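Local coordinates for pili retraction protein PilT (Thermus thermophilus, PDB 5FL3) that probably binds and hydrolyses ATP as a GSP E family ATPase, consistent with a role in retracting type IV pili, and holds ADP in this crystal, at residues A[120-123]-A[124-128]; A[247-250]-A[251-255]; A[350-353]-A[354-357]. One frame throughout, in Å; residues are numbered along the deposited sequence.

Contact 1. Residues A[120-123]-A[124-128]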
ATOM      1  N   LEU A 120      -4.813   2.546 -12.578  1.00 45.51           N
ATOM      2  CA  LEU A 120      -5.089   3.811 -11.883  1.00 42.19           C
ATOM      3  C   LEU A 120      -5.269   4.920 -12.914  1.00 44.24           C
ATOM      4  O   LEU A 120      -4.379   5.139 -13.742  1.00 46.02           O
ATOM      5  CB  LEU A 120      -3.942   4.188 -10.936  1.00 43.02           C
ATOM      6  CG  LEU A 120      -3.449   3.361  -9.746  1.00 40.05           C
ATOM      7  CD1 LEU A 120      -1.996   3.711  -9.467  1.00 33.99           C
ATOM      8  CD2 LEU A 120      -4.267   3.686  -8.525  1.00 38.21           C
ATOM      9  N   PRO A 121      -6.405   5.630 -12.869  1.00 44.32           N
ATOM     10  CA  PRO A 121      -6.705   6.649 -13.897  1.00 39.53           C
ATOM     11  C   PRO A 121      -5.690   7.796 -13.915  1.00 47.82           C
ATOM     12  O   PRO A 121      -5.577   8.568 -12.952  1.00 46.23           O
ATOM     13  CB  PRO A 121      -8.100   7.153 -13.514  1.00 38.18           C
ATOM     14  CG  PRO A 121      -8.316   6.693 -12.076  1.00 47.88           C
ATOM     15  CD  PRO A 121      -7.514   5.429 -11.921  1.00 42.95           C
ATOM     16  N   ARG A 122      -4.976   7.905 -15.034  1.00 47.89           N
ATOM     17  CA  ARG A 122      -3.812   8.764 -15.132  1.00 44.01           C
ATOM     18  C   ARG A 122      -4.116  10.207 -14.799  1.00 47.29           C
ATOM     19  O   ARG A 122      -3.351  10.861 -14.078  1.00 48.15           O
ATOM     20  CB  ARG A 122      -3.196   8.683 -16.528  1.00 40.81           C
ATOM     21  CG  ARG A 122      -2.072   9.704 -16.718  1.00 49.08           C
ATOM     22  CD  ARG A 122      -1.074   9.309 -17.794  1.00 46.01           C
ATOM     23  NE  ARG A 122      -0.274   8.141 -17.428  1.00 49.18           N
ATOM     24  CZ  ARG A 122       0.861   8.207 -16.733  1.00 50.61           C
ATOM     25  NH1 ARG A 122       1.320   9.383 -16.316  1.00 41.72           N
ATOM     26  NH2 ARG A 122       1.531   7.098 -16.445  1.00 45.01           N
ATOM     27  N   GLU A 123      -5.238  10.693 -15.313  1.00 50.27           N
ATOM     28  CA  GLU A 123      -5.600  12.096 -15.182  1.00 47.14           C
ATOM     29  C   GLU A 123      -5.851  12.452 -13.728  1.00 46.63           C
ATOM     30  O   GLU A 123      -5.368  13.469 -13.238  1.00 48.98           O
ATOM     31  CB  GLU A 123      -6.828  12.408 -16.030  1.00 54.45           C
ATOM     32  CG  GLU A 123      -6.965  13.874 -16.395  1.00 63.59           C
ATOM     33  CD  GLU A 123      -8.287  14.176 -17.066  1.00 78.25           C
ATOM     34  OE1 GLU A 123      -8.940  13.216 -17.543  1.00 82.37           O
ATOM     35  OE2 GLU A 123      -8.678  15.367 -17.099  1.00 78.33           O
ATOM     36  N   VAL A 124      -6.585  11.596 -13.034  1.00 47.24           N
ATOM     37  CA  VAL A 124      -6.800  11.756 -11.602  1.00 41.94           C
ATOM     38  C   VAL A 124      -5.486  11.756 -10.815  1.00 45.53           C
ATOM     39  O   VAL A 124      -5.279  12.589  -9.928  1.00 44.35           O
ATOM     40  CB  VAL A 124      -7.697  10.640 -11.059  1.00 42.71           C
ATOM     41  CG1 VAL A 124      -7.753  10.686  -9.545  1.00 40.67           C
ATOM     42  CG2 VAL A 124      -9.088  10.754 -11.666  1.00 45.11           C
ATOM     43  N   MET A 125      -4.598  10.822 -11.139  1.00 43.77           N
ATOM     44  CA  MET A 125      -3.352  10.696 -10.407  1.00 42.90           C
ATOM     45  C   MET A 125      -2.511  11.965 -10.543  1.00 46.75           C
ATOM     46  O   MET A 125      -2.129  12.588  -9.549  1.00 43.55           O
ATOM     47  CB  MET A 125      -2.564   9.484 -10.891  1.00 41.63           C
ATOM     48  CG  MET A 125      -3.187   8.150 -10.536  1.00 42.95           C
ATOM     49  SD  MET A 125      -3.561   7.908  -8.784  1.00 42.64           S
ATOM     50  CE  MET A 125      -5.322   8.229  -8.740  1.00 42.66           C
ATOM     51  N   GLU A 126      -2.247  12.357 -11.781  1.00 45.51           N
ATOM     52  CA  GLU A 126      -1.442  13.543 -12.045  1.00 46.94           C
ATOM     53  C   GLU A 126      -2.042  14.808 -11.436  1.00 46.23           C
ATOM     54  O   GLU A 126      -1.327  15.730 -11.031  1.00 49.89           O
ATOM     55  CB  GLU A 126      -1.254  13.710 -13.551  1.00 45.30           C
ATOM     56  CG  GLU A 126      -0.417  12.597 -14.132  1.00 45.20           C
ATOM     57  CD  GLU A 126      -0.284  12.688 -15.617  1.00 44.65           C
ATOM     58  OE1 GLU A 126      -0.993  13.524 -16.213  1.00 50.26           O
ATOM     59  OE2 GLU A 126       0.524  11.920 -16.189  1.00 47.85           O
ATOM     60  N   SER A 127      -3.359  14.846 -11.359  1.00 45.38           N
ATOM     61  CA  SER A 127      -4.037  15.985 -10.760  1.00 47.31           C
ATOM     62  C   SER A 127      -3.721  16.068  -9.256  1.00 48.60           C
ATOM     63  O   SER A 127      -3.392  17.134  -8.742  1.00 51.14           O
ATOM     64  CB  SER A 127      -5.546  15.883 -11.004  1.00 40.31           C
ATOM     65  OG  SER A 127      -6.205  16.991 -10.446  1.00 48.87           O
ATOM     66  N   LEU A 128      -3.812  14.928  -8.570  1.00 48.45           N
ATOM     67  CA  LEU A 128      -3.501  14.826  -7.149  1.00 44.96           C
ATOM     68  C   LEU A 128      -2.020  15.101  -6.873  1.00 49.29           C
ATOM     69  O   LEU A 128      -1.676  15.753  -5.878  1.00 46.34           O
ATOM     70  CB  LEU A 128      -3.873  13.441  -6.631  1.00 42.46           C
ATOM     71  CG  LEU A 128      -5.349  13.106  -6.426  1.00 48.19           C
ATOM     72  CD1 LEU A 128      -5.519  11.595  -6.228  1.00 41.32           C
ATOM     73  CD2 LEU A 128      -5.942  13.879  -5.238  1.00 44.15           C
TER
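R122 and E126 form an i to i+4 salt bridge in the first turn of helix 122-130, in the P-loop ATPase part of the chain. The contact is local: the salt bridge lies on the outer side of the turn and apolar pairs on its inner side. P121 takes the N-cap position. Its backbone O accepts from M125 N at 3.1 Å, the first i to i+4 bond of the helix. R122 O then accepts from E126 N, and E123 O from S127 N.

The R122 side chain leaves with CG anti to the backbone N (chi1 173°) and bends at chi3. This bend points the edge of the guanidinium at the E126 carboxylate. R122 NH1 reaches E126 OE2 at 2.7 Å. OE2 lies in the guanidinium plane, at its edge. NH1 meets the anti side of the carboxylate, somewhat out of its plane, and the two planes stand 69° apart. Of the guanidinium nitrogens, NH1 alone bonds E126, so the grip is single-pronged. R122 CG also lies 3.5 Å from E126 OE2, so the arginine stem runs past the acid as well. The stronger acidic partner is E116, which forms a salt bridge with NE, so R122 joins two acids. A glycerol, probably from the crystallisation liquor, also bonds NH1.

On the inner side, P121 CG lies 4.1 Å from V124 CB, with the two side chains side by side. M125 CG packs 4.1 Å from L120 CB.

L120 reaches L289 and L291 of strand 287-295, and its side chain lies close to that of L118, which binds ADP. M125 and L128 both meet L274 of strand 270-280. The helix start thus packs against the last two strands of the central sheet, 270-280 and the outermost 287-295.

Contact 2. Residues A[247-250]-A[251-255]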
ATOM      1  N   ILE A 247     -13.383   8.047   6.222  1.00 37.95           N
ATOM      2  CA  ILE A 247     -13.725   9.291   6.882  1.00 34.52           C
ATOM      3  C   ILE A 247     -14.113   9.059   8.331  1.00 39.80           C
ATOM      4  O   ILE A 247     -13.580   9.710   9.234  1.00 38.44           O
ATOM      5  CB  ILE A 247     -14.858   9.993   6.144  1.00 36.50           C
ATOM      6  CG1 ILE A 247     -14.335  10.545   4.811  1.00 38.28           C
ATOM      7  CG2 ILE A 247     -15.440  11.069   7.005  1.00 40.46           C
ATOM      8  CD1 ILE A 247     -15.382  11.093   3.887  1.00 39.85           C
ATOM      9  N   ASN A 248     -15.007   8.099   8.561  1.00 40.98           N
ATOM     10  CA  ASN A 248     -15.483   7.827   9.913  1.00 38.73           C
ATOM     11  C   ASN A 248     -14.398   7.265  10.792  1.00 37.55           C
ATOM     12  O   ASN A 248     -14.347   7.551  11.991  1.00 39.04           O
ATOM     13  CB  ASN A 248     -16.666   6.871   9.883  1.00 38.03           C
ATOM     14  CG  ASN A 248     -17.907   7.527   9.360  1.00 43.38           C
ATOM     15  OD1 ASN A 248     -18.178   8.686   9.671  1.00 46.00           O
ATOM     16  ND2 ASN A 248     -18.662   6.808   8.531  1.00 44.77           N
ATOM     17  N   ARG A 249     -13.518   6.476  10.195  1.00 33.81           N
ATOM     18  CA  ARG A 249     -12.445   5.873  10.975  1.00 41.12           C
ATOM     19  C   ARG A 249     -11.465   6.909  11.531  1.00 43.51           C
ATOM     20  O   ARG A 249     -11.106   6.847  12.707  1.00 43.31           O
ATOM     21  CB  ARG A 249     -11.688   4.851  10.145  1.00 40.95           C
ATOM     22  CG  ARG A 249     -10.820   3.966  10.995  1.00 48.51           C
ATOM     23  CD  ARG A 249     -11.629   3.408  12.161  1.00 52.66           C
ATOM     24  NE  ARG A 249     -10.767   2.807  13.170  1.00 56.17           N
ATOM     25  CZ  ARG A 249     -10.239   3.467  14.195  1.00 51.65           C
ATOM     26  NH1 ARG A 249     -10.487   4.758  14.350  1.00 46.50           N
ATOM     27  NH2 ARG A 249      -9.462   2.831  15.063  1.00 50.01           N
ATOM     28  N   ILE A 250     -11.034   7.839  10.675  1.00 37.06           N
ATOM     29  CA  ILE A 250     -10.241   8.986  11.088  1.00 37.36           C
ATOM     30  C   ILE A 250     -10.851   9.770  12.247  1.00 39.04           C
ATOM     31  O   ILE A 250     -10.149  10.120  13.195  1.00 39.47           O
ATOM     32  CB  ILE A 250     -10.027   9.957   9.909  1.00 38.48           C
ATOM     33  CG1 ILE A 250      -9.027   9.359   8.936  1.00 37.51           C
ATOM     34  CG2 ILE A 250      -9.556  11.326  10.402  1.00 29.83           C
ATOM     35  CD1 ILE A 250      -9.330   9.675   7.552  1.00 37.69           C
ATOM     36  N   ILE A 251     -12.147  10.054  12.164  1.00 38.62           N
ATOM     37  CA  ILE A 251     -12.832  10.782  13.229  1.00 42.24           C
ATOM     38  C   ILE A 251     -12.917   9.933  14.503  1.00 48.60           C
ATOM     39  O   ILE A 251     -12.666  10.434  15.604  1.00 51.99           O
ATOM     40  CB  ILE A 251     -14.248  11.214  12.814  1.00 40.25           C
ATOM     41  CG1 ILE A 251     -14.172  12.216  11.668  1.00 38.17           C
ATOM     42  CG2 ILE A 251     -14.993  11.812  14.002  1.00 37.75           C
ATOM     43  CD1 ILE A 251     -15.439  12.303  10.845  1.00 41.63           C
ATOM     44  N   ASP A 252     -13.236   8.646  14.354  1.00 44.81           N
ATOM     45  CA  ASP A 252     -13.333   7.753  15.502  1.00 44.27           C
ATOM     46  C   ASP A 252     -12.001   7.535  16.213  1.00 46.48           C
ATOM     47  O   ASP A 252     -11.957   6.873  17.243  1.00 52.05           O
ATOM     48  CB  ASP A 252     -13.923   6.395  15.089  1.00 47.38           C
ATOM     49  CG  ASP A 252     -15.429   6.459  14.843  1.00 49.90           C
ATOM     50  OD1 ASP A 252     -16.052   7.528  15.059  1.00 57.45           O
ATOM     51  OD2 ASP A 252     -15.997   5.435  14.442  1.00 47.15           O
ATOM     52  N   PHE A 253     -10.914   8.078  15.680  1.00 42.14           N
ATOM     53  CA  PHE A 253      -9.649   8.025  16.405  1.00 48.91           C
ATOM     54  C   PHE A 253      -9.645   8.980  17.605  1.00 52.21           C
ATOM     55  O   PHE A 253      -8.800   8.869  18.491  1.00 54.14           O
ATOM     56  CB  PHE A 253      -8.480   8.374  15.491  1.00 48.08           C
ATOM     57  CG  PHE A 253      -7.833   7.198  14.854  1.00 46.72           C
ATOM     58  CD1 PHE A 253      -7.017   6.365  15.591  1.00 45.32           C
ATOM     59  CD2 PHE A 253      -8.029   6.929  13.507  1.00 43.65           C
ATOM     60  CE1 PHE A 253      -6.409   5.276  15.001  1.00 47.85           C
ATOM     61  CE2 PHE A 253      -7.420   5.848  12.911  1.00 41.56           C
ATOM     62  CZ  PHE A 253      -6.613   5.018  13.657  1.00 46.69           C
ATOM     63  N   PHE A 254     -10.583   9.921  17.629  1.00 48.80           N
ATOM     64  CA  PHE A 254     -10.542  10.996  18.610  1.00 56.54           C
ATOM     65  C   PHE A 254     -11.619  10.886  19.684  1.00 59.64           C
ATOM     66  O   PHE A 254     -12.649  10.241  19.482  1.00 57.37           O
ATOM     67  CB  PHE A 254     -10.646  12.347  17.894  1.00 49.49           C
ATOM     68  CG  PHE A 254      -9.464  12.639  17.023  1.00 54.61           C
ATOM     69  CD1 PHE A 254      -9.342  12.047  15.767  1.00 51.25           C
ATOM     70  CD2 PHE A 254      -8.444  13.462  17.474  1.00 52.45           C
ATOM     71  CE1 PHE A 254      -8.232  12.293  14.966  1.00 48.60           C
ATOM     72  CE2 PHE A 254      -7.327  13.711  16.678  1.00 51.54           C
ATOM     73  CZ  PHE A 254      -7.221  13.127  15.423  1.00 47.35           C
ATOM     74  N   PRO A 255     -11.355  11.484  20.852  1.00 61.52           N
ATOM     75  CA  PRO A 255     -12.439  11.665  21.815  1.00 61.13           C
ATOM     76  C   PRO A 255     -13.608  12.425  21.202  1.00 57.46           C
ATOM     77  O   PRO A 255     -13.428  13.308  20.377  1.00 59.98           O
ATOM     78  CB  PRO A 255     -11.768  12.448  22.946  1.00 65.66           C
ATOM     79  CG  PRO A 255     -10.345  11.931  22.925  1.00 68.77           C
ATOM     80  CD  PRO A 255     -10.032  11.745  21.448  1.00 64.59           C
TER
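R249 lays its guanidinium on the ring of F253, four residues on, where helix 243-251 ends. This is a cation-pi stack across a helix C-terminus that runs into a type I beta turn, I251 to F254.

The two side chains cross at about a right angle, yet their flat ends lie nearly face to face. The planes are 28° apart. CZ of R249 stands 4.0 Å from the centroid of the F253 ring, 15° off the ring normal. R249 NH1 lies over the CD2 side of the ring, 3.4 Å from F253 CD2, while NH2 lies over the CZ and CE1 side. R249 reaches this place with CG anti to the backbone N and a bend at chi2 of 50° that folds the chain toward the turn. H239 and T240 touch R249, and L238 of strand 233-238 touches both R249 and F253.

On another side of the helix, I247 and I251 lie side by side and point the same way, with CG2 of I247 4.0 Å from CD1 of I251. I251 also meets H259 and R263 of helix 259-269. I250 touches L266 of that helix and V221 of helix 218-230.

The backbone closes the helix with I251 N to I247 O and D252 N to N248 O, the latter at 2.8 Å. The bond from F253 N to I250 O is weak. F254 brings its ring edge to the same carbonyl: I250 O lies in the plane of that ring, 3.3 Å from F254 CD1.

Contact 3. Residues A[350-353]-A[354-357]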
ATOM      1  N   ALA A 350     -19.031  -6.183  -4.032  1.00 57.71           N
ATOM      2  CA  ALA A 350     -19.891  -5.003  -4.091  1.00 57.89           C
ATOM      3  C   ALA A 350     -20.271  -4.461  -2.709  1.00 63.91           C
ATOM      4  O   ALA A 350     -20.639  -5.226  -1.817  1.00 65.89           O
ATOM      5  CB  ALA A 350     -21.142  -5.316  -4.895  1.00 58.95           C
ATOM      6  N   THR A 351     -20.174  -3.139  -2.552  1.00 64.75           N
ATOM      7  CA  THR A 351     -20.531  -2.451  -1.308  1.00 64.52           C
ATOM      8  C   THR A 351     -21.945  -2.822  -0.863  1.00 67.13           C
ATOM      9  O   THR A 351     -22.185  -3.118   0.311  1.00 65.21           O
ATOM     10  CB  THR A 351     -20.418  -0.919  -1.459  1.00 60.92           C
ATOM     11  OG1 THR A 351     -19.037  -0.550  -1.576  1.00 65.57           O
ATOM     12  CG2 THR A 351     -21.026  -0.200  -0.257  1.00 59.88           C
ATOM     13  N   SER A 352     -22.880  -2.801  -1.803  1.00 65.47           N
ATOM     14  CA  SER A 352     -24.161  -3.461  -1.587  1.00 72.47           C
ATOM     15  C   SER A 352     -24.527  -4.243  -2.846  1.00 71.57           C
ATOM     16  O   SER A 352     -24.874  -3.650  -3.873  1.00 72.03           O
ATOM     17  CB  SER A 352     -25.259  -2.455  -1.228  1.00 71.88           C
ATOM     18  OG  SER A 352     -26.068  -2.172  -2.349  1.00 68.28           O
ATOM     19  N   PRO A 353     -24.461  -5.584  -2.765  1.00 70.51           N
ATOM     20  CA  PRO A 353     -24.736  -6.534  -3.857  1.00 74.39           C
ATOM     21  C   PRO A 353     -26.102  -6.310  -4.497  1.00 76.01           C
ATOM     22  O   PRO A 353     -26.411  -6.861  -5.561  1.00 73.28           O
ATOM     23  CB  PRO A 353     -24.683  -7.899  -3.160  1.00 71.95           C
ATOM     24  CG  PRO A 353     -24.907  -7.606  -1.724  1.00 68.71           C
ATOM     25  CD  PRO A 353     -24.265  -6.275  -1.482  1.00 68.08           C
ATOM     26  N   HIS A 354     -26.910  -5.507  -3.814  1.00 79.85           N
ATOM     27  CA  HIS A 354     -28.187  -5.039  -4.313  1.00 79.24           C
ATOM     28  C   HIS A 354     -27.997  -3.891  -5.295  1.00 78.79           C
ATOM     29  O   HIS A 354     -28.359  -4.008  -6.470  1.00 78.50           O
ATOM     30  CB  HIS A 354     -29.074  -4.592  -3.153  1.00 83.36           C
ATOM     31  CG  HIS A 354     -30.394  -4.042  -3.586  1.00 83.95           C
ATOM     32  ND1 HIS A 354     -31.503  -4.837  -3.774  1.00 83.59           N
ATOM     33  CD2 HIS A 354     -30.781  -2.777  -3.879  1.00 86.41           C
ATOM     34  CE1 HIS A 354     -32.520  -4.086  -4.161  1.00 86.42           C
ATOM     35  NE2 HIS A 354     -32.108  -2.833  -4.232  1.00 89.08           N
ATOM     36  N   GLU A 355     -27.412  -2.790  -4.813  1.00 80.09           N
ATOM     37  CA  GLU A 355     -27.223  -1.595  -5.635  1.00 78.28           C
ATOM     38  C   GLU A 355     -26.396  -1.925  -6.874  1.00 76.77           C
ATOM     39  O   GLU A 355     -26.421  -1.194  -7.865  1.00 76.01           O
ATOM     40  CB  GLU A 355     -26.573  -0.452  -4.827  1.00 82.54           C
ATOM     41  CG  GLU A 355     -27.498   0.171  -3.743  1.00 90.81           C
ATOM     42  CD  GLU A 355     -26.874   1.355  -2.973  1.00 95.86           C
ATOM     43  OE1 GLU A 355     -26.492   2.359  -3.619  1.00 89.55           O
ATOM     44  OE2 GLU A 355     -26.794   1.295  -1.717  1.00 92.18           O
ATOM     45  N   PHE A 356     -25.692  -3.050  -6.826  1.00 76.68           N
ATOM     46  CA  PHE A 356     -24.912  -3.507  -7.966  1.00 75.84           C
ATOM     47  C   PHE A 356     -25.785  -3.910  -9.156  1.00 73.60           C
ATOM     48  O   PHE A 356     -25.622  -3.363 -10.254  1.00 71.86           O
ATOM     49  CB  PHE A 356     -24.009  -4.682  -7.573  1.00 75.72           C
ATOM     50  CG  PHE A 356     -23.223  -5.248  -8.728  1.00 70.04           C
ATOM     51  CD1 PHE A 356     -22.144  -4.558  -9.252  1.00 64.22           C
ATOM     52  CD2 PHE A 356     -23.571  -6.462  -9.296  1.00 64.32           C
ATOM     53  CE1 PHE A 356     -21.430  -5.067 -10.319  1.00 60.76           C
ATOM     54  CE2 PHE A 356     -22.855  -6.971 -10.360  1.00 61.77           C
ATOM     55  CZ  PHE A 356     -21.785  -6.277 -10.868  1.00 59.08           C
ATOM     56  N   ARG A 357     -26.695  -4.866  -8.951  1.00 74.90           N
ATOM     57  CA  ARG A 357     -27.472  -5.403 -10.076  1.00 77.39           C
ATOM     58  C   ARG A 357     -28.394  -4.341 -10.680  1.00 72.94           C
ATOM     59  O   ARG A 357     -28.576  -4.292 -11.894  1.00 75.06           O
ATOM     60  CB  ARG A 357     -28.270  -6.640  -9.651  1.00 81.30           C
ATOM     61  CG  ARG A 357     -29.134  -7.263 -10.770  1.00 85.52           C
ATOM     62  CD  ARG A 357     -28.335  -7.688 -12.022  1.00 82.81           C
ATOM     63  NE  ARG A 357     -29.194  -8.379 -12.996  1.00 98.79           N
ATOM     64  CZ  ARG A 357     -28.894  -8.583 -14.280  1.00 94.47           C
ATOM     65  NH1 ARG A 357     -27.746  -8.141 -14.778  1.00 84.46           N
ATOM     66  NH2 ARG A 357     -29.756  -9.223 -15.072  1.00 89.80           N
TER
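S352 and E355 meet at the start of helix 353-361, where the serine hydroxyl accepts a bond from the glutamate backbone N. E355 can be followed outward from there. Its CB lies 3.1 Å from S352 OG, close beside the hydroxyl. With CG anti to the carbonyl carbon (chi1 -70°), E355 CG stays 3.1 Å from S352 OG. E355 CD is farther off, at 3.7 Å from S352 OG. At the tip the carboxylate divides its neighbours. E355 OE2 stays on the serine side, 3.6 Å from S352 OG, while OE1 forms a salt bridge with K314.

This is an N-cap. S352 precedes the first turn, and its OG takes the hydrogen of E355 N at 2.9 Å, with an N-H...O angle of 156°. The hydroxyl so supplies an acceptor for an amide of the first turn. P353 follows the cap directly. The backbone before the helix is held too: D329 of helix 328-337 accepts from T351 N and S352 N.

The apolar side of the turn is formed by A350, whose CB lies 4.0 Å from F356 CB. The F356 ring is carried on inward to L343, A346 and L347 of helix 343-349 and to V333 of helix 328-337. A350 touches L332 of that same helix.

All three contacts are local and lie at helix ends, but on different helices. Contacts 1 and 3 open helices 122-130 and 353-361; contact 2 closes helix 243-251. Contacts 1 and 2 are partly buried and touch strands of the central beta-sheet. Contact 3 is a surface contact that joins the ends of helices 343-349 and 353-361 to helix 328-337 and lies away from the nucleotide site. Contact 1 comes nearest the ADP, through L120. The chemistry differs: an arginine pairs with an acid in contact 1, an arginine stacks on a ring in contact 2, and a serine caps an amide in contact 3. Their centres lie 26 to 27 Å apart, without touching.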